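KLLA0C04147p (Kluyveromyces lactis, PDB 5H2D) binds ergosterol in the pocket of its C-terminal oxysterol-binding (ORD) domain and probably transfers sterols between membranes. Local coordinates at residues W347-T351 against H426-G432. Sequence-based numbering, arbitrary orientation.
Sequences WLPPT and HKLADEG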
ATOM      1  N   TRP A 347      19.755 -12.245   4.531  1.00 13.38           N
ATOM      2  CA  TRP A 347      18.562 -12.690   5.239  1.00 14.00           C
ATOM      3  C   TRP A 347      17.413 -13.063   4.311  1.00 13.90           C
ATOM      4  O   TRP A 347      16.506 -13.786   4.733  1.00 14.62           O
ATOM      5  CB  TRP A 347      18.071 -11.588   6.186  1.00 13.83           C
ATOM      6  CG  TRP A 347      19.047 -11.264   7.275  1.00 14.89           C
ATOM      7  CD1 TRP A 347      20.012 -10.292   7.259  1.00 13.97           C
ATOM      8  CD2 TRP A 347      19.170 -11.934   8.535  1.00 17.11           C
ATOM      9  NE1 TRP A 347      20.726 -10.319   8.440  1.00 17.27           N
ATOM     10  CE2 TRP A 347      20.228 -11.314   9.237  1.00 16.39           C
ATOM     11  CE3 TRP A 347      18.490 -12.999   9.136  1.00 16.20           C
ATOM     12  CZ2 TRP A 347      20.619 -11.725  10.515  1.00 17.75           C
ATOM     13  CZ3 TRP A 347      18.876 -13.403  10.406  1.00 20.77           C
ATOM     14  CH2 TRP A 347      19.931 -12.763  11.081  1.00 20.00           C
ATOM     15  N   LEU A 348      17.429 -12.588   3.079  1.00 12.41           N
ATOM     16  CA  LEU A 348      16.234 -12.669   2.255  1.00 13.60           C
ATOM     17  C   LEU A 348      15.982 -14.076   1.723  1.00 13.32           C
ATOM     18  O   LEU A 348      16.923 -14.822   1.420  1.00 14.66           O
ATOM     19  CB  LEU A 348      16.353 -11.719   1.068  1.00 12.12           C
ATOM     20  CG  LEU A 348      16.485 -10.236   1.405  1.00 13.01           C
ATOM     21  CD1 LEU A 348      16.761  -9.453   0.130  1.00 12.69           C
ATOM     22  CD2 LEU A 348      15.226  -9.709   2.104  1.00 12.51           C
ATOM     23  N   PRO A 349      14.719 -14.434   1.536  1.00 12.75           N
ATOM     24  CA  PRO A 349      14.388 -15.619   0.746  1.00 13.44           C
ATOM     25  C   PRO A 349      14.712 -15.366  -0.709  1.00 12.12           C
ATOM     26  O   PRO A 349      14.775 -14.201  -1.129  1.00 13.42           O
ATOM     27  CB  PRO A 349      12.873 -15.762   0.955  1.00 13.33           C
ATOM     28  CG  PRO A 349      12.403 -14.338   1.156  1.00 15.01           C
ATOM     29  CD  PRO A 349      13.533 -13.616   1.857  1.00 12.10           C
ATOM     30  N   PRO A 350      14.896 -16.416  -1.516  1.00 13.86           N
ATOM     31  CA  PRO A 350      15.176 -16.204  -2.945  1.00 16.00           C
ATOM     32  C   PRO A 350      14.044 -15.528  -3.690  1.00 13.74           C
ATOM     33  O   PRO A 350      14.251 -15.115  -4.835  1.00 14.26           O
ATOM     34  CB  PRO A 350      15.413 -17.622  -3.486  1.00 17.91           C
ATOM     35  CG  PRO A 350      15.571 -18.489  -2.292  1.00 23.40           C
ATOM     36  CD  PRO A 350      14.922 -17.836  -1.132  1.00 16.72           C
ATOM     37  N   THR A 351      12.872 -15.407  -3.076  1.00 11.58           N
ATOM     38  CA  THR A 351      11.703 -14.832  -3.714  1.00 12.24           C
ATOM     39  C   THR A 351      11.567 -13.329  -3.502  1.00 10.99           C
ATOM     40  O   THR A 351      10.636 -12.743  -4.057  1.00 10.30           O
ATOM     41  CB  THR A 351      10.439 -15.510  -3.181  1.00 11.25           C
ATOM     42  OG1 THR A 351      10.430 -15.399  -1.752  1.00 11.91           O
ATOM     43  CG2 THR A 351      10.375 -16.990  -3.610  1.00 13.75           C
ATOM     44  N   HIS A 426      17.615 -18.659   9.512  1.00 16.36           N
ATOM     45  CA  HIS A 426      18.374 -18.912   8.289  1.00 15.59           C
ATOM     46  C   HIS A 426      17.861 -20.141   7.547  1.00 18.61           C
ATOM     47  O   HIS A 426      18.640 -20.937   7.010  1.00 20.58           O
ATOM     48  CB  HIS A 426      19.868 -19.042   8.603  1.00 19.13           C
ATOM     49  CG  HIS A 426      20.400 -17.884   9.383  1.00 21.18           C
ATOM     50  ND1 HIS A 426      20.735 -17.973  10.718  1.00 24.76           N
ATOM     51  CD2 HIS A 426      20.596 -16.592   9.030  1.00 20.81           C
ATOM     52  CE1 HIS A 426      21.142 -16.791  11.144  1.00 23.35           C
ATOM     53  NE2 HIS A 426      21.068 -15.937  10.139  1.00 25.47           N
ATOM     54  N   LYS A 427      16.533 -20.287   7.496  1.00 17.38           N
ATOM     55  CA  LYS A 427      15.900 -21.461   6.911  1.00 18.85           C
ATOM     56  C   LYS A 427      15.206 -21.165   5.583  1.00 20.56           C
ATOM     57  O   LYS A 427      14.366 -21.952   5.145  1.00 23.00           O
ATOM     58  CB  LYS A 427      14.898 -22.064   7.896  1.00 20.91           C
ATOM     59  CG  LYS A 427      15.537 -22.660   9.145  1.00 24.78           C
ATOM     60  CD  LYS A 427      16.407 -23.843   8.773  1.00 30.40           C
ATOM     61  CE  LYS A 427      16.875 -24.617   9.999  1.00 36.44           C
ATOM     62  NZ  LYS A 427      17.641 -25.840   9.605  1.00 44.17           N
ATOM     63  N   LEU A 428      15.551 -20.063   4.920  1.00 19.50           N
ATOM     64  CA  LEU A 428      14.817 -19.650   3.725  1.00 20.23           C
ATOM     65  C   LEU A 428      15.510 -20.004   2.411  1.00 24.20           C
ATOM     66  O   LEU A 428      14.911 -19.811   1.345  1.00 21.32           O
ATOM     67  CB  LEU A 428      14.564 -18.138   3.766  1.00 17.00           C
ATOM     68  CG  LEU A 428      13.728 -17.606   4.926  1.00 16.35           C
ATOM     69  CD1 LEU A 428      13.561 -16.100   4.796  1.00 16.36           C
ATOM     70  CD2 LEU A 428      12.370 -18.311   4.936  1.00 16.88           C
ATOM     71  N   ALA A 429      16.729 -20.548   2.448  1.00 20.15           N
ATOM     72  CA  ALA A 429      17.539 -20.618   1.233  1.00 27.17           C
ATOM     73  C   ALA A 429      16.864 -21.403   0.117  1.00 30.01           C
ATOM     74  O   ALA A 429      17.141 -21.158  -1.063  1.00 32.47           O
ATOM     75  CB  ALA A 429      18.907 -21.219   1.548  1.00 30.14           C
ATOM     76  N   ASP A 430      15.987 -22.349   0.446  1.00 27.68           N
ATOM     77  CA  ASP A 430      15.299 -23.122  -0.581  1.00 34.40           C
ATOM     78  C   ASP A 430      13.794 -22.864  -0.593  1.00 31.43           C
ATOM     79  O   ASP A 430      13.016 -23.705  -1.050  1.00 34.52           O
ATOM     80  CB  ASP A 430      15.592 -24.613  -0.418  1.00 39.73           C
ATOM     81  CG  ASP A 430      16.642 -25.112  -1.406  1.00 46.92           C
ATOM     82  OD1 ASP A 430      16.710 -24.569  -2.530  1.00 46.63           O
ATOM     83  OD2 ASP A 430      17.396 -26.047  -1.062  1.00 50.36           O
ATOM     84  N   GLU A 431      13.369 -21.696  -0.104  1.00 29.93           N
ATOM     85  CA  GLU A 431      11.952 -21.323  -0.096  1.00 25.54           C
ATOM     86  C   GLU A 431      11.617 -20.564  -1.382  1.00 28.92           C
ATOM     87  O   GLU A 431      11.395 -19.352  -1.394  1.00 29.31           O
ATOM     88  CB  GLU A 431      11.622 -20.496   1.138  1.00 25.04           C
ATOM     89  CG  GLU A 431      11.677 -21.269   2.456  1.00 27.62           C
ATOM     90  CD  GLU A 431      10.538 -22.261   2.615  1.00 29.67           C
ATOM     91  OE1 GLU A 431      10.479 -22.937   3.664  1.00 34.47           O
ATOM     92  OE2 GLU A 431       9.692 -22.364   1.701  1.00 30.26           O
ATOM     93  N   GLY A 432      11.591 -21.304  -2.477  1.00 29.12           N
ATOM     94  CA  GLY A 432      11.180 -20.743  -3.750  1.00 27.91           C
ATOM     95  C   GLY A 432      12.347 -20.585  -4.716  1.00 25.51           C
ATOM     96  O   GLY A 432      13.506 -20.394  -4.317  1.00 31.31           O
TER
HETATM   97  O   HOH W   1       9.519 -17.409   0.023  1.00 17.38           O
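Van der Waals packing carries most of this contact between two irregular segments of the sterol-binding domain, 347-351 and 426-432. Leu428 supplies the apolar centre: its CD1 lies 3.8 Å from Pro349 CD and 3.7 Å from the carbonyl O of Trp347, so this methyl packs along the Trp347-Pro349 backbone, a reach suiting leucine. Pro349, buried and backed by Tyr419 and Thr128, offers a rigid apolar surface with no amide proton to satisfy.

Pro350 meets backbone oxygens instead. Its CD is 3.2 Å from Leu428 O and its CG 3.3 Å from Ala429 O, the ring resting against the type I turn from Leu428 to Glu431, which Glu431 N closes by donating to Leu428 O (2.8 Å). Gly432 suits the close approach of Thr351, whose CG2 is 3.8 Å from Gly432 CA; a CB here would clash with that methyl, and the backbone angles call for glycine.

At the other end, the Trp347 six-membered ring and the His426 imidazole form an oblique aromatic pair, centroids 4.8 Å apart and planes at 31°. The long indole reaches this exposed imidazole, Trp347 CZ3 lying 3.4 Å from His426 NE2. The positive phi of His426 serves the Schellman motif ending helix 419-424.

A water bridges Thr351 OG1 (2.8 Å) and Glu431 O (3.1 Å), donating to the latter; Thr351 OG1 also bonds Thr128, while the Glu431 carboxylate pairs with Arg398.

With no direct hydrogen bond between the segments, close packing of proline, leucine and glycine joins the C-terminal tail to this loop, while polar side chains find partners elsewhere.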